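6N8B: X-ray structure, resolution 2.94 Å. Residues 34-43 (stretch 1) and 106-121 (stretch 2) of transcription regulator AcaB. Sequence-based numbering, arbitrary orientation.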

# COMPACT_ATOMS: atom_id res chain seq x y z
N ALA A 34 5.55 0.68 -9.72
CA ALA A 34 4.23 0.33 -9.23
C ALA A 34 3.91 -1.14 -9.48
O ALA A 34 3.21 -1.77 -8.67
CB ALA A 34 3.17 1.22 -9.88
N GLN A 35 4.42 -1.72 -10.57
CA GLN A 35 4.24 -3.15 -10.80
C GLN A 35 4.88 -3.97 -9.69
O GLN A 35 4.26 -4.90 -9.16
CB GLN A 35 4.82 -3.55 -12.16
CG GLN A 35 3.93 -3.21 -13.34
CD GLN A 35 4.56 -3.59 -14.66
OE1 GLN A 35 5.62 -4.21 -14.70
NE2 GLN A 35 3.88 -3.25 -15.76
N ARG A 36 6.11 -3.63 -9.32
CA ARG A 36 6.82 -4.41 -8.31
C ARG A 36 6.15 -4.27 -6.95
O ARG A 36 5.94 -5.26 -6.25
CB ARG A 36 8.29 -4.01 -8.25
CG ARG A 36 9.17 -4.80 -9.22
CD ARG A 36 9.03 -6.32 -8.97
NE ARG A 36 10.09 -6.82 -8.12
CZ ARG A 36 10.07 -8.00 -7.51
NH1 ARG A 36 11.10 -8.38 -6.76
NH2 ARG A 36 9.01 -8.80 -7.63
N VAL A 37 5.80 -3.04 -6.56
CA VAL A 37 5.07 -2.82 -5.31
C VAL A 37 3.82 -3.68 -5.26
O VAL A 37 3.53 -4.35 -4.26
CB VAL A 37 4.73 -1.33 -5.14
CG1 VAL A 37 3.71 -1.14 -4.03
CG2 VAL A 37 5.98 -0.53 -4.87
N MET A 38 3.06 -3.69 -6.36
CA MET A 38 1.84 -4.50 -6.42
C MET A 38 2.14 -5.98 -6.25
O MET A 38 1.46 -6.68 -5.49
CB MET A 38 1.12 -4.23 -7.74
CG MET A 38 0.09 -5.27 -8.15
SD MET A 38 -1.36 -5.38 -7.10
CE MET A 38 -2.25 -3.90 -7.51
N GLU A 39 3.18 -6.48 -6.92
CA GLU A 39 3.40 -7.92 -6.93
C GLU A 39 3.92 -8.45 -5.60
O GLU A 39 3.61 -9.59 -5.24
CB GLU A 39 4.34 -8.30 -8.08
CG GLU A 39 3.64 -8.22 -9.42
CD GLU A 39 4.61 -8.21 -10.58
OE1 GLU A 39 5.82 -8.37 -10.34
OE2 GLU A 39 4.15 -8.04 -11.73
N ARG A 40 4.72 -7.68 -4.87
CA ARG A 40 5.27 -8.20 -3.62
C ARG A 40 4.48 -7.81 -2.39
O ARG A 40 4.70 -8.39 -1.32
CB ARG A 40 6.74 -7.76 -3.44
CG ARG A 40 7.03 -6.29 -3.69
CD ARG A 40 8.51 -6.07 -3.98
NE ARG A 40 9.32 -6.00 -2.76
CZ ARG A 40 9.96 -4.91 -2.34
NH1 ARG A 40 9.92 -3.79 -3.06
NH2 ARG A 40 10.66 -4.94 -1.22
N SER A 41 3.55 -6.85 -2.48
CA SER A 41 2.87 -6.38 -1.29
C SER A 41 1.36 -6.56 -1.28
O SER A 41 0.80 -6.73 -0.20
CB SER A 41 3.18 -4.89 -1.04
OG SER A 41 2.36 -4.06 -1.85
N PHE A 42 0.69 -6.52 -2.43
CA PHE A 42 -0.76 -6.37 -2.43
C PHE A 42 -1.46 -7.55 -1.77
O PHE A 42 -2.22 -7.37 -0.81
CB PHE A 42 -1.28 -6.18 -3.86
CG PHE A 42 -2.77 -5.93 -3.92
CD1 PHE A 42 -3.28 -4.67 -3.66
CD2 PHE A 42 -3.64 -6.96 -4.22
CE1 PHE A 42 -4.64 -4.44 -3.71
CE2 PHE A 42 -5.01 -6.73 -4.26
CZ PHE A 42 -5.50 -5.47 -4.01
N GLU A 43 -1.26 -8.75 -2.30
CA GLU A 43 -2.01 -9.90 -1.79
C GLU A 43 -1.71 -10.16 -0.33
O GLU A 43 -2.60 -10.59 0.42
CB GLU A 43 -1.72 -11.13 -2.64
CG GLU A 43 -2.33 -11.06 -4.02
CD GLU A 43 -2.46 -12.41 -4.68
OE1 GLU A 43 -1.70 -13.33 -4.31
OE2 GLU A 43 -3.33 -12.55 -5.57
N THR A 106 6.69 0.07 -22.27
CA THR A 106 6.99 -1.07 -23.12
C THR A 106 6.31 -2.35 -22.65
O THR A 106 6.15 -3.28 -23.46
CB THR A 106 8.50 -1.29 -23.18
OG1 THR A 106 9.02 -1.49 -21.86
CG2 THR A 106 9.19 -0.07 -23.80
N ASN A 107 5.91 -2.44 -21.39
CA ASN A 107 5.22 -3.63 -20.88
C ASN A 107 4.38 -3.27 -19.66
O ASN A 107 4.80 -3.47 -18.51
CB ASN A 107 6.22 -4.74 -20.53
CG ASN A 107 5.54 -6.04 -20.12
OD1 ASN A 107 4.82 -6.66 -20.91
ND2 ASN A 107 5.76 -6.46 -18.87
N PRO A 108 3.19 -2.72 -19.87
CA PRO A 108 2.25 -2.59 -18.76
C PRO A 108 1.61 -3.94 -18.47
O PRO A 108 1.52 -4.81 -19.35
CB PRO A 108 1.21 -1.58 -19.26
CG PRO A 108 1.72 -1.09 -20.60
CD PRO A 108 2.64 -2.15 -21.11
N ASN A 109 1.15 -4.11 -17.24
CA ASN A 109 0.48 -5.34 -16.84
C ASN A 109 -0.88 -5.03 -16.24
O ASN A 109 -1.11 -3.95 -15.69
CB ASN A 109 1.33 -6.14 -15.83
CG ASN A 109 2.63 -6.65 -16.42
OD1 ASN A 109 2.85 -6.59 -17.63
ND2 ASN A 109 3.51 -7.17 -15.57
N GLU A 110 -1.78 -6.00 -16.35
CA GLU A 110 -3.12 -5.92 -15.78
C GLU A 110 -3.24 -6.95 -14.67
O GLU A 110 -2.91 -8.12 -14.88
CB GLU A 110 -4.18 -6.16 -16.86
CG GLU A 110 -4.35 -5.01 -17.83
CD GLU A 110 -5.37 -5.30 -18.90
OE1 GLU A 110 -5.91 -4.34 -19.48
OE2 GLU A 110 -5.63 -6.49 -19.16
N TYR A 111 -3.69 -6.51 -13.51
CA TYR A 111 -3.89 -7.40 -12.37
C TYR A 111 -5.37 -7.48 -12.03
O TYR A 111 -6.03 -6.46 -11.87
CB TYR A 111 -3.10 -6.91 -11.14
CG TYR A 111 -1.61 -6.76 -11.36
CD1 TYR A 111 -1.07 -5.57 -11.82
CD2 TYR A 111 -0.75 -7.81 -11.08
CE1 TYR A 111 0.29 -5.43 -12.01
CE2 TYR A 111 0.61 -7.68 -11.27
CZ TYR A 111 1.13 -6.49 -11.74
OH TYR A 111 2.48 -6.36 -11.93
N THR A 112 -5.87 -8.71 -11.92
CA THR A 112 -7.22 -8.94 -11.43
C THR A 112 -7.17 -8.97 -9.90
O THR A 112 -6.55 -9.86 -9.31
CB THR A 112 -7.79 -10.26 -11.97
OG1 THR A 112 -7.86 -10.20 -13.40
CG2 THR A 112 -9.17 -10.51 -11.41
N ILE A 113 -7.82 -7.99 -9.27
CA ILE A 113 -7.80 -7.86 -7.82
C ILE A 113 -9.23 -7.88 -7.33
O ILE A 113 -10.15 -7.40 -8.01
CB ILE A 113 -7.09 -6.56 -7.37
CG1 ILE A 113 -7.90 -5.33 -7.75
CG2 ILE A 113 -5.70 -6.48 -7.98
CD1 ILE A 113 -7.26 -4.02 -7.33
N GLU A 114 -9.43 -8.47 -6.15
CA GLU A 114 -10.71 -8.40 -5.47
C GLU A 114 -10.57 -7.57 -4.21
O GLU A 114 -9.53 -7.59 -3.54
CB GLU A 114 -11.24 -9.79 -5.12
CG GLU A 114 -10.87 -10.88 -6.11
CD GLU A 114 -11.13 -12.27 -5.55
OE1 GLU A 114 -11.63 -13.13 -6.31
OE2 GLU A 114 -10.86 -12.48 -4.35
N ILE A 115 -11.63 -6.85 -3.88
CA ILE A 115 -11.60 -5.83 -2.85
C ILE A 115 -12.69 -6.18 -1.85
O ILE A 115 -13.88 -6.03 -2.13
CB ILE A 115 -11.78 -4.42 -3.44
CG1 ILE A 115 -10.47 -3.97 -4.09
CG2 ILE A 115 -12.17 -3.43 -2.36
CD1 ILE A 115 -10.65 -3.13 -5.33
N ASN A 116 -12.27 -6.67 -0.68
CA ASN A 116 -13.20 -7.13 0.34
C ASN A 116 -13.53 -6.06 1.36
O ASN A 116 -14.53 -6.19 2.07
CB ASN A 116 -12.64 -8.37 1.06
CG ASN A 116 -12.67 -9.61 0.18
OD1 ASN A 116 -13.65 -10.36 0.17
ND2 ASN A 116 -11.58 -9.84 -0.54
N SER A 117 -12.72 -5.01 1.45
CA SER A 117 -12.93 -3.95 2.43
C SER A 117 -12.46 -2.65 1.81
O SER A 117 -11.62 -2.66 0.90
CB SER A 117 -12.17 -4.24 3.73
OG SER A 117 -10.77 -4.18 3.52
N PRO A 118 -12.99 -1.51 2.26
CA PRO A 118 -12.53 -0.23 1.70
C PRO A 118 -11.03 0.00 1.85
O PRO A 118 -10.43 0.62 0.97
CB PRO A 118 -13.35 0.83 2.45
CG PRO A 118 -14.33 0.11 3.28
CD PRO A 118 -13.98 -1.33 3.35
N GLN A 119 -10.41 -0.48 2.93
CA GLN A 119 -8.98 -0.28 3.10
C GLN A 119 -8.17 -0.95 1.99
O GLN A 119 -7.12 -0.43 1.60
CB GLN A 119 -8.53 -0.77 4.48
CG GLN A 119 -9.11 0.02 5.66
CD GLN A 119 -10.56 -0.31 5.96
OE1 GLN A 119 -11.03 -1.41 5.68
NE2 GLN A 119 -11.28 0.65 6.53
N VAL A 120 -8.62 -2.10 1.48
CA VAL A 120 -7.94 -2.70 0.34
C VAL A 120 -8.07 -1.80 -0.89
O VAL A 120 -7.13 -1.68 -1.69
CB VAL A 120 -8.48 -4.11 0.06
CG1 VAL A 120 -7.67 -4.79 -1.03
CG2 VAL A 120 -8.44 -4.94 1.33
N ALA A 121 -9.23 -1.16 -1.07
CA ALA A 121 -9.39 -0.23 -2.18
C ALA A 121 -8.40 0.92 -2.08
O ALA A 121 -7.82 1.32 -3.10
CB ALA A 121 -10.82 0.30 -2.22

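Stretch 1 is a segment of a longer helix. Stretch 2 runs as a strand from Asn-109 to Ile-115, turns, and enters a second helix at Pro-118, with Ser-117 at the N-cap position. The helix of stretch 1 lies alongside the strand, with the two axes 10.5 Å apart at closest approach. The two N-to-C directions differ by 28°, so the elements run roughly the same way. Gln-35 lies nearest Asn-109 and Met-38 nearest Tyr-111; beyond the strand, Phe-42 lies nearest Val-120 of the second helix. Together the two stretches bury 459 Å². Tyr-111, Phe-42 and Gln-35 cover the most surface.

Tyr-111 is the centre of the contact. Its CA-to-CB bond points toward the helix, and its ring meets residues from two successive turns. Met-38 packs over one face of the ring. Met-38 CG sits 3.7 Å from the centroid of the Tyr-111 ring, only 3° off the ring normal, which places a methylene group squarely on the pi cloud as a CH-pi contact. Met-38 SD lies obliquely, 4.8 Å from the centroid of the Tyr-111 ring. At the ring edge the chemistry changes. Tyr-111 OH donates a hydrogen bond to Glu-39 OE2, and the separation of 2.4 Å is very short. Hydroxyl and carboxylate are a natural donor and acceptor, but at 2.94 Å resolution so short a distance should be read with caution. The CA-to-CB bond of Glu-39 points sideways, but the end of the side chain comes nearer and reaches the hydroxyl. The same tyrosine thus offers an apolar face to Met-38 and a polar tip to Glu-39.

Gln-35 secures the start of the strand. Its CA-to-CB bond points sideways, yet the extended side chain, m at chi1 and t at chi2, carries the amide to the backbone of stretch 2. There Gln-35 NE2 donates to the carbonyl O of Asn-107 at 2.9 Å, with an N-H...acceptor angle of 164°, close to linear. The acceptor belongs to the main chain, so the bond holds the backbone just before the strand begins. The base of the side chain also packs against the tyrosine, with Gln-35 CB 3.7 Å from Tyr-111 OH.

Phe-42 fills the other end of the contact, which is apolar. Its CA-to-CB bond points toward stretch 2, and chi1 is t. The ring reaches both the strand and the second helix: Phe-42 CE2 is 3.7 Å from Ile-113 CB, and Phe-42 CZ is 3.7 Å from Val-120 CG1. Both neighbours approach the ring obliquely. Phe-42, Ile-113 and Val-120 are all buried, as expected for a hydrophobic cluster. Met-38 links this cluster to the tyrosine, since its CE lies 4.3 Å from Ile-113 CG2.

Within the helix, main-chain bonds such as Glu-39 N to Gln-35 O, at 2.9 Å, join successive turns. The contact thus grades from hydrogen bonding near Gln-35 and Glu-39 to hydrophobic packing at Phe-42.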